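Local structure of receptor-type adenylate cyclase GRESAG 4.1 (Trypanosoma brucei, 1FX2) at residues N2-K7 with R51-E56; S47-Y52 with V75-E80; H88-N93 with L128-R133. The protein catalyses the conversion of ATP to 3',5'-cyclic AMP and diphosphate in its class III cyclase domain, the part in this chain, and could act as a receptor. All blocks are in the same frame, centred on the assembly; numbering follows the deposited sequence.

Interaction 1: residues N2-K7 with R51-E56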
loop_
_atom_site.group_PDB
_atom_site.type_symbol
_atom_site.label_atom_id
_atom_site.label_comp_id
_atom_site.label_asym_id
_atom_site.label_seq_id
_atom_site.Cartn_x
_atom_site.Cartn_y
_atom_site.Cartn_z
ATOM N N ASN A 2 -14.891 1.705 -30.199
ATOM C CA ASN A 2 -14.304 0.490 -29.612
ATOM C C ASN A 2 -12.792 0.536 -29.792
ATOM O O ASN A 2 -12.072 -0.260 -29.176
ATOM C CB ASN A 2 -14.823 -0.796 -30.245
ATOM C CG ASN A 2 -16.129 -1.271 -29.647
ATOM O OD1 ASN A 2 -16.558 -0.839 -28.566
ATOM N ND2 ASN A 2 -16.795 -2.174 -30.363
ATOM N N ASN A 3 -12.289 1.480 -30.568
ATOM C CA ASN A 3 -10.869 1.629 -30.761
ATOM C C ASN A 3 -10.097 1.838 -29.430
ATOM O O ASN A 3 -9.001 1.354 -29.281
ATOM C CB ASN A 3 -10.624 2.784 -31.755
ATOM C CG ASN A 3 -9.330 3.524 -31.512
ATOM O OD1 ASN A 3 -8.235 2.935 -31.592
ATOM N ND2 ASN A 3 -9.439 4.842 -31.213
ATOM N N ARG A 4 -10.735 2.485 -28.470
ATOM C CA ARG A 4 -10.079 2.756 -27.181
ATOM C C ARG A 4 -10.238 1.637 -26.188
ATOM O O ARG A 4 -9.558 1.633 -25.126
ATOM C CB ARG A 4 -10.609 4.055 -26.598
ATOM C CG ARG A 4 -10.102 5.250 -27.407
ATOM C CD ARG A 4 -10.991 6.458 -27.221
ATOM N NE ARG A 4 -10.631 7.495 -28.195
ATOM C CZ ARG A 4 -11.101 8.740 -28.176
ATOM N NH1 ARG A 4 -11.947 9.110 -27.233
ATOM N NH2 ARG A 4 -10.740 9.613 -29.115
ATOM N N ALA A 5 -11.052 0.635 -26.489
ATOM C CA ALA A 5 -11.225 -0.508 -25.598
ATOM C C ALA A 5 -10.002 -1.391 -25.514
ATOM O O ALA A 5 -9.425 -1.746 -26.550
ATOM C CB ALA A 5 -12.398 -1.392 -26.048
ATOM N N PRO A 6 -9.519 -1.669 -24.296
ATOM C CA PRO A 6 -8.360 -2.591 -24.132
ATOM C C PRO A 6 -8.851 -3.947 -24.713
ATOM O O PRO A 6 -9.968 -4.455 -24.372
ATOM C CB PRO A 6 -8.227 -2.712 -22.613
ATOM C CG PRO A 6 -8.628 -1.288 -22.177
ATOM C CD PRO A 6 -9.872 -0.980 -23.011
ATOM N N LYS A 7 -8.079 -4.512 -25.676
ATOM C CA LYS A 7 -8.492 -5.782 -26.298
ATOM C C LYS A 7 -7.484 -6.897 -26.260
ATOM O O LYS A 7 -7.803 -8.025 -26.588
ATOM C CB LYS A 7 -8.801 -5.545 -27.789
ATOM C CG LYS A 7 -9.793 -4.487 -28.046
ATOM C CD LYS A 7 -9.730 -4.161 -29.578
ATOM C CE LYS A 7 -10.581 -2.983 -29.757
ATOM N NZ LYS A 7 -9.781 -1.820 -29.250
ATOM N N ARG A 51 -11.437 12.739 -23.333
ATOM C CA ARG A 51 -10.225 13.501 -23.226
ATOM C C ARG A 51 -9.001 12.585 -22.986
ATOM O O ARG A 51 -7.863 12.849 -23.423
ATOM C CB ARG A 51 -10.315 14.495 -22.083
ATOM C CG ARG A 51 -8.957 15.065 -21.749
ATOM C CD ARG A 51 -8.976 16.538 -21.751
ATOM N NE ARG A 51 -9.953 16.985 -20.787
ATOM C CZ ARG A 51 -10.209 18.257 -20.523
ATOM N NH1 ARG A 51 -9.545 19.213 -21.176
ATOM N NH2 ARG A 51 -11.091 18.564 -19.579
ATOM N N TYR A 52 -9.205 11.618 -22.097
ATOM C CA TYR A 52 -8.135 10.691 -21.714
ATOM C C TYR A 52 -8.118 9.395 -22.518
ATOM O O TYR A 52 -7.381 8.442 -22.147
ATOM C CB TYR A 52 -8.124 10.451 -20.169
ATOM C CG TYR A 52 -7.779 11.707 -19.485
ATOM C CD1 TYR A 52 -8.757 12.537 -18.884
ATOM C CD2 TYR A 52 -6.477 12.124 -19.493
ATOM C CE1 TYR A 52 -8.389 13.726 -18.314
ATOM C CE2 TYR A 52 -6.102 13.310 -18.949
ATOM C CZ TYR A 52 -7.082 14.113 -18.344
ATOM O OH TYR A 52 -6.764 15.306 -17.736
ATOM N N LYS A 53 -8.922 9.325 -23.605
ATOM C CA LYS A 53 -8.900 8.160 -24.533
ATOM C C LYS A 53 -9.170 6.846 -23.864
ATOM O O LYS A 53 -8.567 5.814 -24.178
ATOM C CB LYS A 53 -7.549 8.096 -25.305
ATOM C CG LYS A 53 -7.336 9.433 -26.062
ATOM C CD LYS A 53 -6.022 9.439 -26.842
ATOM C CE LYS A 53 -5.944 10.656 -27.771
ATOM N NZ LYS A 53 -5.062 11.704 -27.205
ATOM N N CYS A 54 -10.020 6.914 -22.825
ATOM C CA CYS A 54 -10.466 5.704 -22.125
ATOM C C CYS A 54 -11.730 5.140 -22.775
ATOM O O CYS A 54 -12.232 5.729 -23.803
ATOM C CB CYS A 54 -10.704 6.056 -20.618
ATOM S SG CYS A 54 -9.226 6.458 -19.700
ATOM N N TYR A 55 -12.323 4.107 -22.193
ATOM C CA TYR A 55 -13.456 3.452 -22.806
ATOM C C TYR A 55 -14.528 3.223 -21.767
ATOM O O TYR A 55 -14.296 2.613 -20.723
ATOM C CB TYR A 55 -12.966 2.066 -23.327
ATOM C CG TYR A 55 -14.029 1.212 -23.976
ATOM C CD1 TYR A 55 -14.533 1.555 -25.217
ATOM C CD2 TYR A 55 -14.498 0.072 -23.345
ATOM C CE1 TYR A 55 -15.482 0.743 -25.844
ATOM C CE2 TYR A 55 -15.480 -0.752 -23.952
ATOM C CZ TYR A 55 -15.945 -0.384 -25.207
ATOM O OH TYR A 55 -16.896 -1.196 -25.798
ATOM N N GLU A 56 -15.732 3.699 -22.063
ATOM C CA GLU A 56 -16.830 3.455 -21.151
ATOM C C GLU A 56 -17.287 2.031 -21.340
ATOM O O GLU A 56 -17.860 1.707 -22.431
ATOM C CB GLU A 56 -17.984 4.450 -21.443
ATOM C CG GLU A 56 -19.189 4.315 -20.469
ATOM C CD GLU A 56 -20.253 5.373 -20.755
ATOM O OE1 GLU A 56 -19.908 6.452 -21.233
ATOM O OE2 GLU A 56 -21.418 4.984 -20.515
HETATM O O HOH W 1 -7.978 3.104 -23.358
#
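A5 and Y55 join the N-terminal lead-in of the class III cyclase domain to 55-60, an edge strand of its mixed sheet within this chain. The Y55 strand follows helix 34-51, which ends in a Schellman motif. K53, with positive phi, is the C-prime residue of that motif. Y55 CG lies anti to the backbone N (chi1 179°), and this carries the ring out against A5. The A5 methyl sits over the ring centre in a CH-pi contact, with A5 CB 3.5 Å from the Y55 ring centroid. R4 runs extended beside the helix-ending turn. Its CG packs 3.6 Å from K53 O, and K53 CB lies over one face of its guanidinium. Water 1 lies within hydrogen-bonding distance of both R4 O and K53 O. The K7 side chain folds back on the N-terminal turn, NZ donating to N2 O and A5 O. Y154 and Y156 of strand 154-157 also pack on A5. The N2 amide ties to K152 O through ND2, and Y154 N meets the Y55 hydroxyl. That hydroxyl donates to the amide oxygen at the ring edge, with Y55 OH 2.8 Å from N2 OD1 and tilted 31° out of the N2 side-chain carbonyl plane.

Interaction 2: residues S47-Y52 with V75-E80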
loop_
_atom_site.group_PDB
_atom_site.type_symbol
_atom_site.label_atom_id
_atom_site.label_comp_id
_atom_site.label_asym_id
_atom_site.label_seq_id
_atom_site.Cartn_x
_atom_site.Cartn_y
_atom_site.Cartn_z
ATOM N N SER A 47 -17.053 13.483 -20.824
ATOM C CA SER A 47 -16.096 14.382 -21.434
ATOM C C SER A 47 -14.672 13.941 -21.101
ATOM O O SER A 47 -13.742 14.002 -21.972
ATOM C CB SER A 47 -16.317 15.786 -20.914
ATOM O OG SER A 47 -15.375 16.645 -21.436
ATOM N N LEU A 48 -14.454 13.549 -19.838
ATOM C CA LEU A 48 -13.144 13.077 -19.431
ATOM C C LEU A 48 -12.769 11.743 -20.068
ATOM O O LEU A 48 -11.545 11.524 -20.336
ATOM C CB LEU A 48 -13.113 12.978 -17.870
ATOM C CG LEU A 48 -13.271 14.358 -17.248
ATOM C CD1 LEU A 48 -13.296 14.173 -15.723
ATOM C CD2 LEU A 48 -12.134 15.336 -17.658
ATOM N N ILE A 49 -13.730 10.820 -20.188
ATOM C CA ILE A 49 -13.447 9.524 -20.825
ATOM C C ILE A 49 -12.903 9.803 -22.239
ATOM O O ILE A 49 -11.874 9.272 -22.620
ATOM C CB ILE A 49 -14.708 8.654 -20.878
ATOM C CG1 ILE A 49 -15.042 8.141 -19.460
ATOM C CG2 ILE A 49 -14.519 7.365 -21.795
ATOM C CD1 ILE A 49 -16.377 7.477 -19.413
ATOM N N GLY A 50 -13.492 10.759 -22.921
ATOM C CA GLY A 50 -12.969 11.067 -24.267
ATOM C C GLY A 50 -11.638 11.787 -24.238
ATOM O O GLY A 50 -10.716 11.404 -24.982
ATOM N N ARG A 51 -11.437 12.739 -23.333
ATOM C CA ARG A 51 -10.225 13.501 -23.226
ATOM C C ARG A 51 -9.001 12.585 -22.986
ATOM O O ARG A 51 -7.863 12.849 -23.423
ATOM C CB ARG A 51 -10.315 14.495 -22.083
ATOM C CG ARG A 51 -8.957 15.065 -21.749
ATOM C CD ARG A 51 -8.976 16.538 -21.751
ATOM N NE ARG A 51 -9.953 16.985 -20.787
ATOM C CZ ARG A 51 -10.209 18.257 -20.523
ATOM N NH1 ARG A 51 -9.545 19.213 -21.176
ATOM N NH2 ARG A 51 -11.091 18.564 -19.579
ATOM N N TYR A 52 -9.205 11.618 -22.097
ATOM C CA TYR A 52 -8.135 10.691 -21.714
ATOM C C TYR A 52 -8.118 9.395 -22.518
ATOM O O TYR A 52 -7.381 8.442 -22.147
ATOM C CB TYR A 52 -8.124 10.451 -20.169
ATOM C CG TYR A 52 -7.779 11.707 -19.485
ATOM C CD1 TYR A 52 -8.757 12.537 -18.884
ATOM C CD2 TYR A 52 -6.477 12.124 -19.493
ATOM C CE1 TYR A 52 -8.389 13.726 -18.314
ATOM C CE2 TYR A 52 -6.102 13.310 -18.949
ATOM C CZ TYR A 52 -7.082 14.113 -18.344
ATOM O OH TYR A 52 -6.764 15.306 -17.736
ATOM N N VAL A 75 -5.494 7.367 -14.039
ATOM C CA VAL A 75 -5.224 8.156 -12.890
ATOM C C VAL A 75 -5.488 9.621 -13.218
ATOM O O VAL A 75 -6.107 10.356 -12.372
ATOM C CB VAL A 75 -3.752 7.961 -12.463
ATOM C CG1 VAL A 75 -3.313 8.999 -11.443
ATOM C CG2 VAL A 75 -3.635 6.591 -11.905
ATOM N N GLN A 76 -5.079 10.103 -14.391
ATOM C CA GLN A 76 -5.397 11.490 -14.742
ATOM C C GLN A 76 -6.862 11.736 -14.847
ATOM O O GLN A 76 -7.367 12.824 -14.407
ATOM C CB GLN A 76 -4.790 11.912 -16.089
ATOM C CG GLN A 76 -3.238 11.820 -16.066
ATOM C CD GLN A 76 -2.668 12.158 -17.451
ATOM O OE1 GLN A 76 -2.143 13.238 -17.672
ATOM N NE2 GLN A 76 -2.857 11.249 -18.405
ATOM N N LEU A 77 -7.615 10.784 -15.383
ATOM C CA LEU A 77 -9.097 10.954 -15.492
ATOM C C LEU A 77 -9.653 11.103 -14.047
ATOM O O LEU A 77 -10.533 11.936 -13.815
ATOM C CB LEU A 77 -9.714 9.693 -16.185
ATOM C CG LEU A 77 -11.204 9.800 -16.446
ATOM C CD1 LEU A 77 -11.474 8.876 -17.635
ATOM C CD2 LEU A 77 -11.991 9.223 -15.265
ATOM N N ALA A 78 -9.255 10.240 -13.124
ATOM C CA ALA A 78 -9.826 10.280 -11.759
ATOM C C ALA A 78 -9.478 11.565 -11.067
ATOM O O ALA A 78 -10.343 12.138 -10.391
ATOM C CB ALA A 78 -9.293 9.044 -10.976
ATOM N N GLN A 79 -8.261 12.054 -11.242
ATOM C CA GLN A 79 -7.896 13.321 -10.661
ATOM C C GLN A 79 -8.759 14.443 -11.264
ATOM O O GLN A 79 -9.287 15.312 -10.513
ATOM C CB GLN A 79 -6.422 13.515 -10.868
ATOM C CG GLN A 79 -5.874 14.815 -10.421
ATOM C CD GLN A 79 -4.360 14.646 -10.231
ATOM O OE1 GLN A 79 -3.905 14.281 -9.151
ATOM N NE2 GLN A 79 -3.618 14.803 -11.300
ATOM N N GLU A 80 -8.935 14.461 -12.594
ATOM C CA GLU A 80 -9.751 15.529 -13.233
ATOM C C GLU A 80 -11.231 15.431 -12.961
ATOM O O GLU A 80 -12.024 16.395 -13.017
ATOM C CB GLU A 80 -9.503 15.583 -14.773
ATOM C CG GLU A 80 -8.136 16.077 -15.125
ATOM C CD GLU A 80 -7.761 17.412 -14.516
ATOM O OE1 GLU A 80 -8.651 18.305 -14.435
ATOM O OE2 GLU A 80 -6.580 17.624 -14.126
HETATM O O HOH W 2 -4.045 16.026 -17.108
#
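Y52 meets Q76 and L77 through a ring whose CG is anti to its own carbonyl carbon (chi1 -65°), and L77 answers with CG anti to its backbone N (chi1 -176°). The first torsion lays the tyrosine ring against the backbone of helix 71-87. The second sends the leucine branch toward helix 34-51. One ring face covers the peptide between Q76 and L77, with L77 N 4.0 Å above the plane of the Y52 ring. The opposite face carries R51 CG, offset toward the rim. Y52 CE2 touches Q76 CB at 3.4 Å. The Q76 chain runs on extended and crosses the ring at about a right angle. Water 2, in the ring plane, is 2.9 Å from Y52 OH and bonds weakly to Q76 OE1. Deeper in, the contact is apolar. L77 CD1 lies 3.8 Å from I49 CA, and L77 CG packs on L48 CB at 4.0 Å. L48 CD1 reaches the E80 backbone. No direct hydrogen bond crosses the pair. The two segments run nearly antiparallel at 150°, with axes 9.7 Å apart. Both helices rest on the mixed sheet of the cyclase domain: I49 packs on F64 and I66 of strand 63-68, and A78 packs on V136 and I138 of strand 134-141.

Interaction 3: residues H88-N93 with L128-R133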
loop_
_atom_site.group_PDB
_atom_site.type_symbol
_atom_site.label_atom_id
_atom_site.label_comp_id
_atom_site.label_asym_id
_atom_site.label_seq_id
_atom_site.Cartn_x
_atom_site.Cartn_y
_atom_site.Cartn_z
ATOM N N HIS A 88 -17.400 22.731 -10.845
ATOM C CA HIS A 88 -18.728 22.868 -11.441
ATOM C C HIS A 88 -19.716 23.669 -10.585
ATOM O O HIS A 88 -19.749 23.523 -9.417
ATOM C CB HIS A 88 -19.309 21.460 -11.685
ATOM C CG HIS A 88 -20.623 21.437 -12.372
ATOM N ND1 HIS A 88 -20.731 21.685 -13.738
ATOM C CD2 HIS A 88 -21.863 21.158 -11.919
ATOM C CE1 HIS A 88 -22.015 21.554 -14.066
ATOM N NE2 HIS A 88 -22.720 21.240 -12.993
ATOM N N ASP A 89 -20.545 24.481 -11.248
ATOM C CA ASP A 89 -21.604 25.220 -10.549
ATOM C C ASP A 89 -22.850 24.326 -10.580
ATOM O O ASP A 89 -23.520 24.117 -11.599
ATOM C CB ASP A 89 -21.891 26.516 -11.274
ATOM C CG ASP A 89 -22.992 27.314 -10.575
ATOM O OD1 ASP A 89 -23.550 26.862 -9.548
ATOM O OD2 ASP A 89 -23.265 28.417 -11.041
ATOM N N TRP A 90 -23.144 23.770 -9.438
ATOM C CA TRP A 90 -24.289 22.865 -9.274
ATOM C C TRP A 90 -25.609 23.600 -9.121
ATOM O O TRP A 90 -26.665 22.946 -9.106
ATOM C CB TRP A 90 -24.043 21.918 -8.040
ATOM C CG TRP A 90 -22.851 21.014 -8.227
ATOM C CD1 TRP A 90 -21.593 21.296 -7.848
ATOM C CD2 TRP A 90 -22.820 19.785 -8.938
ATOM N NE1 TRP A 90 -20.734 20.330 -8.280
ATOM C CE2 TRP A 90 -21.455 19.369 -8.963
ATOM C CE3 TRP A 90 -23.819 19.011 -9.573
ATOM C CZ2 TRP A 90 -21.045 18.188 -9.600
ATOM C CZ3 TRP A 90 -23.407 17.834 -10.217
ATOM C CH2 TRP A 90 -22.038 17.436 -10.220
ATOM N N GLY A 91 -25.520 24.917 -8.933
ATOM C CA GLY A 91 -26.755 25.727 -8.871
ATOM C C GLY A 91 -27.572 25.516 -7.618
ATOM O O GLY A 91 -28.697 26.012 -7.563
ATOM N N THR A 92 -26.974 24.924 -6.583
ATOM C CA THR A 92 -27.642 24.671 -5.331
ATOM C C THR A 92 -26.615 24.384 -4.246
ATOM O O THR A 92 -25.559 23.818 -4.558
ATOM C CB THR A 92 -28.630 23.429 -5.436
ATOM O OG1 THR A 92 -29.290 23.273 -4.184
ATOM C CG2 THR A 92 -27.841 22.113 -5.720
ATOM N N ASN A 93 -26.953 24.680 -2.978
ATOM C CA ASN A 93 -26.089 24.270 -1.840
ATOM C C ASN A 93 -26.774 23.119 -1.159
ATOM O O ASN A 93 -26.240 22.598 -0.166
ATOM C CB ASN A 93 -25.938 25.373 -0.776
ATOM C CG ASN A 93 -25.205 26.585 -1.292
ATOM O OD1 ASN A 93 -24.196 26.479 -1.973
ATOM N ND2 ASN A 93 -25.770 27.752 -1.005
ATOM N N LEU A 128 -12.638 23.222 -0.938
ATOM C CA LEU A 128 -12.342 21.780 -0.879
ATOM C C LEU A 128 -13.506 20.895 -1.312
ATOM O O LEU A 128 -13.215 19.756 -1.726
ATOM C CB LEU A 128 -12.005 21.360 0.594
ATOM C CG LEU A 128 -10.757 22.084 1.093
ATOM C CD1 LEU A 128 -10.587 21.778 2.604
ATOM C CD2 LEU A 128 -9.521 21.574 0.354
ATOM N N TRP A 129 -14.743 21.380 -1.209
ATOM C CA TRP A 129 -15.919 20.515 -1.402
ATOM C C TRP A 129 -17.006 21.306 -2.029
ATOM O O TRP A 129 -17.222 22.496 -1.737
ATOM C CB TRP A 129 -16.428 19.984 -0.007
ATOM C CG TRP A 129 -15.446 19.053 0.707
ATOM C CD1 TRP A 129 -14.584 19.397 1.712
ATOM C CD2 TRP A 129 -15.252 17.669 0.437
ATOM N NE1 TRP A 129 -13.808 18.295 2.015
ATOM C CE2 TRP A 129 -14.242 17.206 1.275
ATOM C CE3 TRP A 129 -15.894 16.772 -0.424
ATOM C CZ2 TRP A 129 -13.871 15.827 1.332
ATOM C CZ3 TRP A 129 -15.502 15.419 -0.390
ATOM C CH2 TRP A 129 -14.537 14.972 0.490
ATOM N N ASN A 130 -17.715 20.628 -2.937
ATOM C CA ASN A 130 -18.837 21.268 -3.650
ATOM C C ASN A 130 -19.573 20.223 -4.487
ATOM O O ASN A 130 -18.974 19.600 -5.389
ATOM C CB ASN A 130 -18.256 22.315 -4.672
ATOM C CG ASN A 130 -19.332 23.036 -5.512
ATOM O OD1 ASN A 130 -20.434 23.329 -5.061
ATOM N ND2 ASN A 130 -18.981 23.289 -6.800
ATOM N N GLY A 131 -20.874 20.088 -4.242
ATOM C CA GLY A 131 -21.704 19.236 -5.050
ATOM C C GLY A 131 -21.610 17.752 -4.806
ATOM O O GLY A 131 -21.324 17.315 -3.696
ATOM N N LEU A 132 -21.970 16.957 -5.833
ATOM C CA LEU A 132 -21.963 15.484 -5.662
ATOM C C LEU A 132 -20.571 14.984 -5.286
ATOM O O LEU A 132 -19.575 15.407 -5.903
ATOM C CB LEU A 132 -22.378 14.864 -7.034
ATOM C CG LEU A 132 -23.783 15.197 -7.471
ATOM C CD1 LEU A 132 -23.930 14.578 -8.888
ATOM C CD2 LEU A 132 -24.891 14.655 -6.518
ATOM N N ARG A 133 -20.488 14.085 -4.326
ATOM C CA ARG A 133 -19.172 13.545 -3.914
ATOM C C ARG A 133 -19.038 12.124 -4.486
ATOM O O ARG A 133 -19.864 11.220 -4.166
ATOM C CB ARG A 133 -19.114 13.513 -2.357
ATOM C CG ARG A 133 -19.119 14.885 -1.711
ATOM C CD ARG A 133 -19.123 14.745 -0.203
ATOM N NE ARG A 133 -19.185 16.114 0.390
ATOM C CZ ARG A 133 -19.006 16.297 1.698
ATOM N NH1 ARG A 133 -18.778 15.266 2.501
ATOM N NH2 ARG A 133 -19.155 17.530 2.196
HETATM O O HOH W 3 -21.945 24.701 -6.922
#
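W90 packs its indole against G131 and L132 where two loops of the class III cyclase domain meet, one leading to helix 94-109 and the other to strand 134-141. G131 CA lies over the five-membered ring in a CH-pi contact, 3.6 Å from the W90 ring centroid. L132 crosses the indole at about a right angle, and its CD1 is 3.6 Å from W90 CZ3. The opposite indole face is covered by H88 CD2, so the indole lies between H88 of its own loop and G131 and L132 of the other. At its edge stands the N130 amide, turned 75° from the indole plane, with ND2 3.4 Å from W90 CD1. That ND2 also gives a weak, bent bond to H88 O, while its stronger partner is L86 O. In the next shell, F85 O takes W90 NE1, M44 of helix 34-51 packs on W90, and D96 OD1 accepts from G131 N. D89 OD1 accepts from G91 N in an Asx turn that spans W90. N130 and L132 also line the pocket of a bound dithiothreitol, probably from the crystallisation liquor; their carbonyl oxygens bond to it. Water 3 ties the loops once more, accepting from W90 N and donating to N130 OD1 at 2.8 Å.

Interactions 1 and 2 adjoin, with centres about 11 Å apart. They share R51 and Y52 at the end of helix 34-51, and C54 N is 3.0 Å from I49 O, a probable hydrogen bond between them. Interaction 2 then pairs this helix with helix 71-87. Interaction 3 comes later in the chain, between the loop after helix 71-87 and the loop before strand 134-141. Its centre lies about 19 Å from that of interaction 2 and about 28 Å from that of interaction 1, and it touches neither. Helix 71-87 leads from interaction 2 to interaction 3, and helix 34-51 also packs on H88 and W90 there. The L132 side chain is about 7 Å from that of D62, a predicted magnesium ligand.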